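Local coordinates for 2-oxoadipate dioxygenase/decarboxylase (Pseudomonas putida, PDB 6W1G), which catalyses the oxygen-dependent decarboxylation and hydroxylation of 2-oxoadipate to (R)-2-hydroxyglutarate, an iron(II)-dependent step of D-lysine catabolism, at residues A152-F157 and A214-F219. Sequence-based numbering, arbitrary orientation.
Sequences AKRQIF and ADVVAF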
ATOM      1  N   ALA A 152      -4.651  -0.559  27.417  1.00 35.87           N
ATOM      2  CA  ALA A 152      -6.056  -0.362  27.747  1.00 38.61           C
ATOM      3  C   ALA A 152      -6.341   1.098  28.040  1.00 40.08           C
ATOM      4  O   ALA A 152      -7.396   1.626  27.656  1.00 42.33           O
ATOM      5  CB  ALA A 152      -6.421  -1.225  28.951  1.00 40.53           C
ATOM      6  N   LYS A 153      -5.418   1.773  28.723  1.00 37.93           N
ATOM      7  CA  LYS A 153      -5.683   3.116  29.207  1.00 39.37           C
ATOM      8  C   LYS A 153      -5.174   4.240  28.319  1.00 36.15           C
ATOM      9  O   LYS A 153      -5.485   5.404  28.597  1.00 40.22           O
ATOM     10  CB  LYS A 153      -5.061   3.301  30.587  1.00 44.07           C
ATOM     11  CG  LYS A 153      -3.527   3.229  30.595  1.00 46.62           C
ATOM     12  CD  LYS A 153      -3.036   3.004  32.028  1.00 46.62           C
ATOM     13  CE  LYS A 153      -1.543   2.727  32.107  1.00 46.77           C
ATOM     14  NZ  LYS A 153      -1.213   1.968  33.344  1.00 48.42           N
ATOM     15  N   ARG A 154      -4.391   3.950  27.285  1.00 29.99           N
ATOM     16  CA  ARG A 154      -3.944   5.044  26.435  1.00 24.71           C
ATOM     17  C   ARG A 154      -5.093   5.526  25.548  1.00 21.52           C
ATOM     18  O   ARG A 154      -6.031   4.777  25.227  1.00 23.17           O
ATOM     19  CB  ARG A 154      -2.743   4.630  25.600  1.00 24.33           C
ATOM     20  CG  ARG A 154      -3.044   3.748  24.408  1.00 22.87           C
ATOM     21  CD  ARG A 154      -1.744   3.405  23.702  1.00 20.69           C
ATOM     22  NE  ARG A 154      -2.006   2.682  22.467  1.00 19.04           N
ATOM     23  CZ  ARG A 154      -1.085   2.317  21.582  1.00 18.46           C
ATOM     24  NH1 ARG A 154       0.180   2.631  21.788  1.00 21.23           N
ATOM     25  NH2 ARG A 154      -1.445   1.654  20.487  1.00 18.12           N
ATOM     26  N   GLN A 155      -5.006   6.792  25.129  1.00 20.66           N
ATOM     27  CA  GLN A 155      -5.976   7.408  24.226  1.00 18.48           C
ATOM     28  C   GLN A 155      -5.240   8.012  23.033  1.00 17.02           C
ATOM     29  O   GLN A 155      -4.711   9.121  23.124  1.00 21.77           O
ATOM     30  CB  GLN A 155      -6.789   8.486  24.924  1.00 23.82           C
ATOM     31  CG  GLN A 155      -7.711   9.283  23.983  1.00 29.26           C
ATOM     32  CD  GLN A 155      -8.680   8.425  23.158  1.00 30.28           C
ATOM     33  OE1 GLN A 155      -8.394   8.099  22.017  1.00 25.32           O
ATOM     34  NE2 GLN A 155      -9.834   8.088  23.731  1.00 33.90           N
ATOM     35  N   ILE A 156      -5.211   7.293  21.920  1.00 14.01           N
ATOM     36  CA  ILE A 156      -4.387   7.711  20.792  1.00 14.38           C
ATOM     37  C   ILE A 156      -5.000   8.784  19.911  1.00 13.00           C
ATOM     38  O   ILE A 156      -4.306   9.335  19.064  1.00 15.10           O
ATOM     39  CB  ILE A 156      -3.966   6.488  19.957  1.00 14.12           C
ATOM     40  CG1 ILE A 156      -5.142   5.877  19.199  1.00 13.45           C
ATOM     41  CG2 ILE A 156      -3.218   5.464  20.833  1.00 15.72           C
ATOM     42  CD1 ILE A 156      -4.716   4.818  18.215  1.00 14.59           C
ATOM     43  N   PHE A 157      -6.278   9.095  20.045  1.00 12.39           N
ATOM     44  CA  PHE A 157      -6.955  10.096  19.252  1.00 12.96           C
ATOM     45  C   PHE A 157      -7.243  11.331  20.082  1.00 13.40           C
ATOM     46  O   PHE A 157      -7.667  11.218  21.245  1.00 16.49           O
ATOM     47  CB  PHE A 157      -8.282   9.572  18.758  1.00 14.54           C
ATOM     48  CG  PHE A 157      -8.168   8.258  18.033  1.00 14.68           C
ATOM     49  CD1 PHE A 157      -7.644   8.181  16.759  1.00 15.06           C
ATOM     50  CD2 PHE A 157      -8.520   7.068  18.679  1.00 16.27           C
ATOM     51  CE1 PHE A 157      -7.536   6.930  16.121  1.00 17.33           C
ATOM     52  CE2 PHE A 157      -8.409   5.846  18.058  1.00 17.24           C
ATOM     53  CZ  PHE A 157      -7.931   5.769  16.799  1.00 16.49           C
ATOM     54  N   ALA A 214       7.209  -4.130  21.703  1.00 23.95           N
ATOM     55  CA  ALA A 214       7.688  -2.888  22.297  1.00 23.48           C
ATOM     56  C   ALA A 214       7.307  -1.671  21.449  1.00 22.94           C
ATOM     57  O   ALA A 214       6.893  -0.636  21.988  1.00 21.96           O
ATOM     58  CB  ALA A 214       9.195  -2.940  22.507  1.00 24.96           C
ATOM     59  N   ASP A 215       7.459  -1.765  20.131  1.00 20.61           N
ATOM     60  CA  ASP A 215       7.135  -0.644  19.264  1.00 20.32           C
ATOM     61  C   ASP A 215       5.693  -0.172  19.464  1.00 19.34           C
ATOM     62  O   ASP A 215       5.421   1.031  19.385  1.00 21.88           O
ATOM     63  CB  ASP A 215       7.413  -1.004  17.800  1.00 21.88           C
ATOM     64  CG  ASP A 215       7.157   0.153  16.855  1.00 23.09           C
ATOM     65  OD1 ASP A 215       7.911   1.149  16.918  1.00 25.59           O
ATOM     66  OD2 ASP A 215       6.195   0.077  16.068  1.00 24.71           O
ATOM     67  N   VAL A 216       4.769  -1.104  19.714  1.00 17.70           N
ATOM     68  CA  VAL A 216       3.365  -0.763  19.931  1.00 17.72           C
ATOM     69  C   VAL A 216       3.124  -0.333  21.371  1.00 17.77           C
ATOM     70  O   VAL A 216       2.567   0.729  21.652  1.00 21.69           O
ATOM     71  CB  VAL A 216       2.468  -1.956  19.539  1.00 17.34           C
ATOM     72  CG1 VAL A 216       1.005  -1.685  19.897  1.00 19.92           C
ATOM     73  CG2 VAL A 216       2.596  -2.237  18.044  1.00 19.23           C
ATOM     74  N   VAL A 217       3.537  -1.159  22.324  1.00 19.53           N
ATOM     75  CA  VAL A 217       3.112  -0.943  23.695  1.00 19.58           C
ATOM     76  C   VAL A 217       3.871   0.205  24.346  1.00 20.96           C
ATOM     77  O   VAL A 217       3.319   0.932  25.185  1.00 22.89           O
ATOM     78  CB  VAL A 217       3.302  -2.244  24.502  1.00 22.41           C
ATOM     79  CG1 VAL A 217       2.978  -2.016  25.951  1.00 23.73           C
ATOM     80  CG2 VAL A 217       2.444  -3.348  23.941  1.00 23.36           C
ATOM     81  N   ALA A 218       5.137   0.386  23.995  1.00 21.79           N
ATOM     82  CA  ALA A 218       5.970   1.317  24.740  1.00 23.68           C
ATOM     83  C   ALA A 218       5.764   2.789  24.376  1.00 23.70           C
ATOM     84  O   ALA A 218       6.276   3.650  25.080  1.00 26.31           O
ATOM     85  CB  ALA A 218       7.460   0.997  24.570  1.00 26.15           C
ATOM     86  N   PHE A 219       5.052   3.094  23.301  1.00 25.92           N
ATOM     87  CA  PHE A 219       4.933   4.461  22.815  1.00 25.80           C
ATOM     88  C   PHE A 219       3.506   4.961  22.967  1.00 24.91           C
ATOM     89  O   PHE A 219       2.555   4.184  23.158  1.00 25.66           O
ATOM     90  CB  PHE A 219       5.406   4.566  21.359  1.00 27.30           C
ATOM     91  CG  PHE A 219       6.872   4.250  21.194  1.00 28.43           C
ATOM     92  CD1 PHE A 219       7.294   2.950  21.042  1.00 26.11           C
ATOM     93  CD2 PHE A 219       7.825   5.253  21.245  1.00 29.20           C
ATOM     94  CE1 PHE A 219       8.638   2.655  20.915  1.00 27.73           C
ATOM     95  CE2 PHE A 219       9.173   4.952  21.126  1.00 29.84           C
ATOM     96  CZ  PHE A 219       9.572   3.665  20.956  1.00 28.97           C
TER
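The guanidinium of Arg-154 meets the carbonyl oxygen of Phe-219 at its edge, in plane, while the carbonyl oxygen of Val-216 comes to the same group obliquely; nearby, Ile-156 CG1 sits 3.4 Å above one face of the Phe-157 ring, offset toward the rim. The motif is an arginine side chain bound to backbone carbonyls in the region where helix 211-217 runs out, reaching from the chain near the end of helix 141-153. Arg-154 NH1 makes both bonds, 3.1 Å to Val-216 O and 3.2 Å to Phe-219 O. Their N-H...O angles, 122° and 129°, are far from straight, and both bonds are weak. Arg-154 reaches across by an extended chain from CG to NE, with CG set between the backbone N and the carbonyl carbon. Beside the polar contact, Val-216 CG1 lies 4.2 Å from Arg-154 NH2, the two side chains crossing at about a right angle. The stronger polar partner of the arginine is Glu-80, salt-bridged to NE, so the guanidinium links helix 78-90 with the end region of helix 211-217. With an alanine in place of Arg-154, Glu-80 would probably lose this salt bridge and the carbonyls of Val-216 and Phe-219 this donor. Asp-215 forms a salt bridge with Arg-74, which binds 2-oxoadipate, is thought to matter for substrate specificity and lies about 4 Å from Val-216, side chain to side chain. Within 152-157, Gln-155 OE1 accepts a bond from Phe-157 N, 3.1 Å long and near straight at 160°, with the donor in the carbonyl plane on a lone pair.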